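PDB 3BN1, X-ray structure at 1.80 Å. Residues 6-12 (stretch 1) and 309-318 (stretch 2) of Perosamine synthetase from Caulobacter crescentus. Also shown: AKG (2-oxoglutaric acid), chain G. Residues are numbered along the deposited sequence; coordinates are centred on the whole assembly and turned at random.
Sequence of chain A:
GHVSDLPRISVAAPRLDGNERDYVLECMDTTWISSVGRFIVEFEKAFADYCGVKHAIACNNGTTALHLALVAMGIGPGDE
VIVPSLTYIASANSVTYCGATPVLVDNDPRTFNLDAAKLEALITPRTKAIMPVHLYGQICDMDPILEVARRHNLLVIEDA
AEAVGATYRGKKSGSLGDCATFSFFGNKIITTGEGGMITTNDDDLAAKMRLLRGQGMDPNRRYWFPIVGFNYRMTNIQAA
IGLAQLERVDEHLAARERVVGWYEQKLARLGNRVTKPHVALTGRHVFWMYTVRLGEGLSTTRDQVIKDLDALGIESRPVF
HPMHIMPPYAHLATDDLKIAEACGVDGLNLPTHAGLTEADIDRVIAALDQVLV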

# COMPACT_ATOMS: atom_id res chain seq x y z
N LEU A 6 26.50 27.10 -5.74
CA LEU A 6 26.33 25.81 -6.42
C LEU A 6 25.23 24.99 -5.77
O LEU A 6 25.36 24.45 -4.67
N PRO A 7 24.10 24.89 -6.44
CA PRO A 7 23.11 24.03 -5.88
C PRO A 7 23.72 22.61 -5.94
O PRO A 7 24.59 22.25 -6.74
N ARG A 8 23.16 21.78 -5.08
CA ARG A 8 23.48 20.37 -5.02
C ARG A 8 22.91 19.69 -6.25
O ARG A 8 21.86 20.02 -6.81
N ILE A 9 23.62 18.67 -6.64
CA ILE A 9 23.16 17.88 -7.76
C ILE A 9 22.61 16.60 -7.07
O ILE A 9 23.31 15.93 -6.30
N SER A 10 21.33 16.28 -7.32
CA SER A 10 20.72 15.07 -6.75
C SER A 10 20.77 13.91 -7.74
O SER A 10 20.76 14.14 -8.95
N VAL A 11 20.90 12.67 -7.26
CA VAL A 11 20.97 11.52 -8.19
C VAL A 11 19.74 11.38 -9.10
O VAL A 11 19.86 10.93 -10.24
N ALA A 12 18.57 11.79 -8.60
CA ALA A 12 17.31 11.72 -9.31
C ALA A 12 16.48 12.87 -8.82
O ALA A 12 16.91 13.64 -7.98
N LEU A 309 32.12 12.89 -2.88
CA LEU A 309 31.25 13.56 -3.85
C LEU A 309 30.25 14.38 -3.07
O LEU A 309 29.93 15.51 -3.42
N ASP A 310 29.71 13.79 -2.01
CA ASP A 310 28.73 14.49 -1.17
C ASP A 310 29.23 15.87 -0.70
O ASP A 310 28.51 16.88 -0.77
N ALA A 311 30.44 15.87 -0.14
CA ALA A 311 31.08 17.07 0.41
C ALA A 311 31.22 18.08 -0.74
O ALA A 311 31.19 19.28 -0.53
N LEU A 312 31.34 17.58 -1.96
CA LEU A 312 31.43 18.43 -3.15
C LEU A 312 30.04 18.76 -3.65
O LEU A 312 29.94 19.35 -4.71
N GLY A 313 29.00 18.40 -2.89
CA GLY A 313 27.63 18.73 -3.31
C GLY A 313 26.98 17.88 -4.39
O GLY A 313 26.02 18.32 -5.07
N ILE A 314 27.48 16.66 -4.50
CA ILE A 314 27.02 15.69 -5.50
C ILE A 314 26.53 14.40 -4.88
O ILE A 314 27.28 13.66 -4.21
N GLU A 315 25.27 14.11 -5.17
CA GLU A 315 24.67 12.86 -4.71
C GLU A 315 25.05 11.66 -5.60
O GLU A 315 25.07 11.76 -6.82
N SER A 316 25.33 10.52 -4.99
CA SER A 316 25.61 9.28 -5.73
C SER A 316 25.13 8.19 -4.78
O SER A 316 24.74 8.49 -3.65
N ARG A 317 25.25 6.92 -5.13
CA ARG A 317 24.88 5.91 -4.13
C ARG A 317 25.52 4.62 -4.58
O ARG A 317 25.90 4.44 -5.74
N PRO A 318 25.64 3.72 -3.62
CA PRO A 318 26.27 2.47 -3.95
C PRO A 318 25.35 1.59 -4.76
O PRO A 318 24.11 1.71 -4.75

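The contact is organised around a single beta bridge, Ile 9 with Ile 314, and the side chains extend what the backbone begins. Ile 9 N donates to Gly 313 O at 2.9 Å, and Glu 315 N donates to Ile 9 O, also at 2.9 Å, so both polar backbone groups of Ile 9 are satisfied by stretch 2. This fixes the register and leaves Arg 8 and Val 11, nearby in the chain, to find their own partners with side chain or backbone.

Arg 8 works by reach. Its CA-to-CB bond points sideways, yet the end of the chain comes back to stretch 2, with chi1 off-well at -109°, chi2 t, and chi3 again off-well at 98°. These off-well angles accompany a guanidinium that lies with Gly 313 O over one face and meets the C-terminal turn of the helix. There NH1 donates to the backbone Asp 310 O at 3.2 Å, an oxygen that also accepts from Gly 313 N at 2.7 Å. Asp 310 points its CA-to-CB bond away, but its t rotamer brings the carboxylate round to complete a salt bridge, Arg 8 NH2 to Asp 310 OD1 at 2.9 Å. As hydrogen bonds, the contacts of OD1 with NH1 and NH2 are both weak in angle, and both belong to the salt bridge.

Gly 313 follows the turn with a positive phi of 77°, a conformation that by itself favours glycine. Gly 313 O also lies 3.3 Å from Arg 8 CA, a CA-H...O contact beside the stronger bond to Ile 9. At the outer end, Leu 6, poorly ordered in a p, t conformation, points toward stretch 2 but only grazes it, its CD1 4.4 Å from Leu 312 O.

The apolar part is modest. Ile 9, m and t, has its CA-to-CB bond sideways, and its CB lies 4.1 Å from CG1 of Ile 314, whose own CB points away and whose chi2 is off-well at 136°. Val 11, with chi1 at -80°, is covered more extensively: its CG1 comes within 3.3 Å of Ser 316 CA, while its CG2 packs 3.5 Å from Glu 315 CD.

Glu 315 is the side chain that points most usefully in. With chi1 and chi2 both t, it reaches fully across to stretch 1, by Ser 10, whose CB is 3.4 Å from OE1, until OE1 accepts from Val 11 N at 2.9 Å. The carboxylate thus takes over where the backbone pairing stops. Water 1 prolongs the link, donating to Glu 315 OE1 at 2.8 Å and accepting from Ala 12 N at 3.3 Å. Glu 315 O is buried by the contact and has no partner in the model.

Arg 317, p at chi1 and t at chi2, contributes little to the interface; its guanidinium meets 2-oxoglutaric acid edge-on, with NH2 a very short 2.4 Å from AKG O2 and NH1 making a weak hydrogen bond to AKG O2 at 2.8 Å.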

# COMPACT_ATOMS: atom_id res chain seq x y z
CB LEU A 6 27.63 25.00 -6.41
CG LEU A 6 28.12 24.62 -5.00
CD1 LEU A 6 29.33 23.70 -4.97
CD2 LEU A 6 28.31 25.81 -4.05
CB PRO A 7 21.97 24.15 -6.88
CG PRO A 7 22.70 24.22 -8.18
CD PRO A 7 23.91 25.09 -7.88
CB ARG A 8 22.77 19.76 -3.81
CG ARG A 8 23.73 19.39 -2.69
CD ARG A 8 22.97 18.62 -1.65
NE ARG A 8 23.13 17.18 -1.78
CZ ARG A 8 24.28 16.53 -1.60
NH1 ARG A 8 25.39 17.22 -1.33
NH2 ARG A 8 24.29 15.20 -1.69
CB ILE A 9 24.39 17.66 -8.69
CG1 ILE A 9 24.53 18.86 -9.66
CG2 ILE A 9 24.27 16.33 -9.44
CD1 ILE A 9 25.99 19.02 -10.16
CB SER A 10 19.29 15.31 -6.28
OG SER A 10 18.81 16.58 -6.64
CB VAL A 11 21.23 10.12 -7.52
CG1 VAL A 11 22.70 9.89 -7.21
CG2 VAL A 11 20.30 9.81 -6.39
CB ALA A 12 16.64 10.44 -9.01
CB LEU A 309 30.53 12.51 -4.73
CG LEU A 309 31.43 11.67 -5.66
CD1 LEU A 309 30.79 10.47 -6.30
CD2 LEU A 309 31.98 12.59 -6.80
CB ASP A 310 28.50 13.63 0.10
CG ASP A 310 27.27 14.10 0.90
OD1 ASP A 310 26.39 14.79 0.34
OD2 ASP A 310 27.19 13.80 2.12
CB ALA A 311 32.49 16.72 0.97
CB LEU A 312 32.31 17.82 -4.26
CG LEU A 312 33.82 17.87 -3.94
CD1 LEU A 312 34.69 16.77 -4.59
CD2 LEU A 312 34.40 19.30 -4.15
CB ILE A 314 28.09 15.39 -6.54
CG1 ILE A 314 28.20 16.58 -7.48
CG2 ILE A 314 27.74 14.16 -7.37
CD1 ILE A 314 29.59 16.89 -7.72
CB GLU A 315 23.16 12.98 -4.71
CG GLU A 315 22.54 11.78 -3.99
CD GLU A 315 21.07 11.89 -3.74
OE1 GLU A 315 20.42 12.72 -4.42
OE2 GLU A 315 20.59 11.12 -2.88
CB SER A 316 27.12 9.14 -6.09
OG SER A 316 27.98 9.11 -4.96
CB ARG A 317 23.38 5.70 -4.00
CG ARG A 317 22.91 5.20 -5.29
CD ARG A 317 21.39 5.14 -5.52
NE ARG A 317 20.78 3.98 -4.88
CZ ARG A 317 19.47 3.83 -4.72
NH1 ARG A 317 19.04 2.72 -4.10
NH2 ARG A 317 18.59 4.76 -5.15
CB PRO A 318 26.54 1.85 -2.59
CG PRO A 318 25.56 2.47 -1.66
CD PRO A 318 24.96 3.68 -2.32
C1 AKG G . 15.95 3.31 -4.33
O1 AKG G . 16.33 3.93 -3.30
O2 AKG G . 16.66 3.30 -5.37
C2 AKG G . 14.66 2.61 -4.33
O5 AKG G . 14.24 2.11 -5.36
C3 AKG G . 13.92 2.50 -3.01
C4 AKG G . 12.54 1.91 -3.19
C5 AKG G . 11.72 2.24 -1.97
O3 AKG G . 10.54 1.78 -1.93
O4 AKG G . 12.27 2.96 -0.94
O HOH W 1 17.86 12.13 -5.43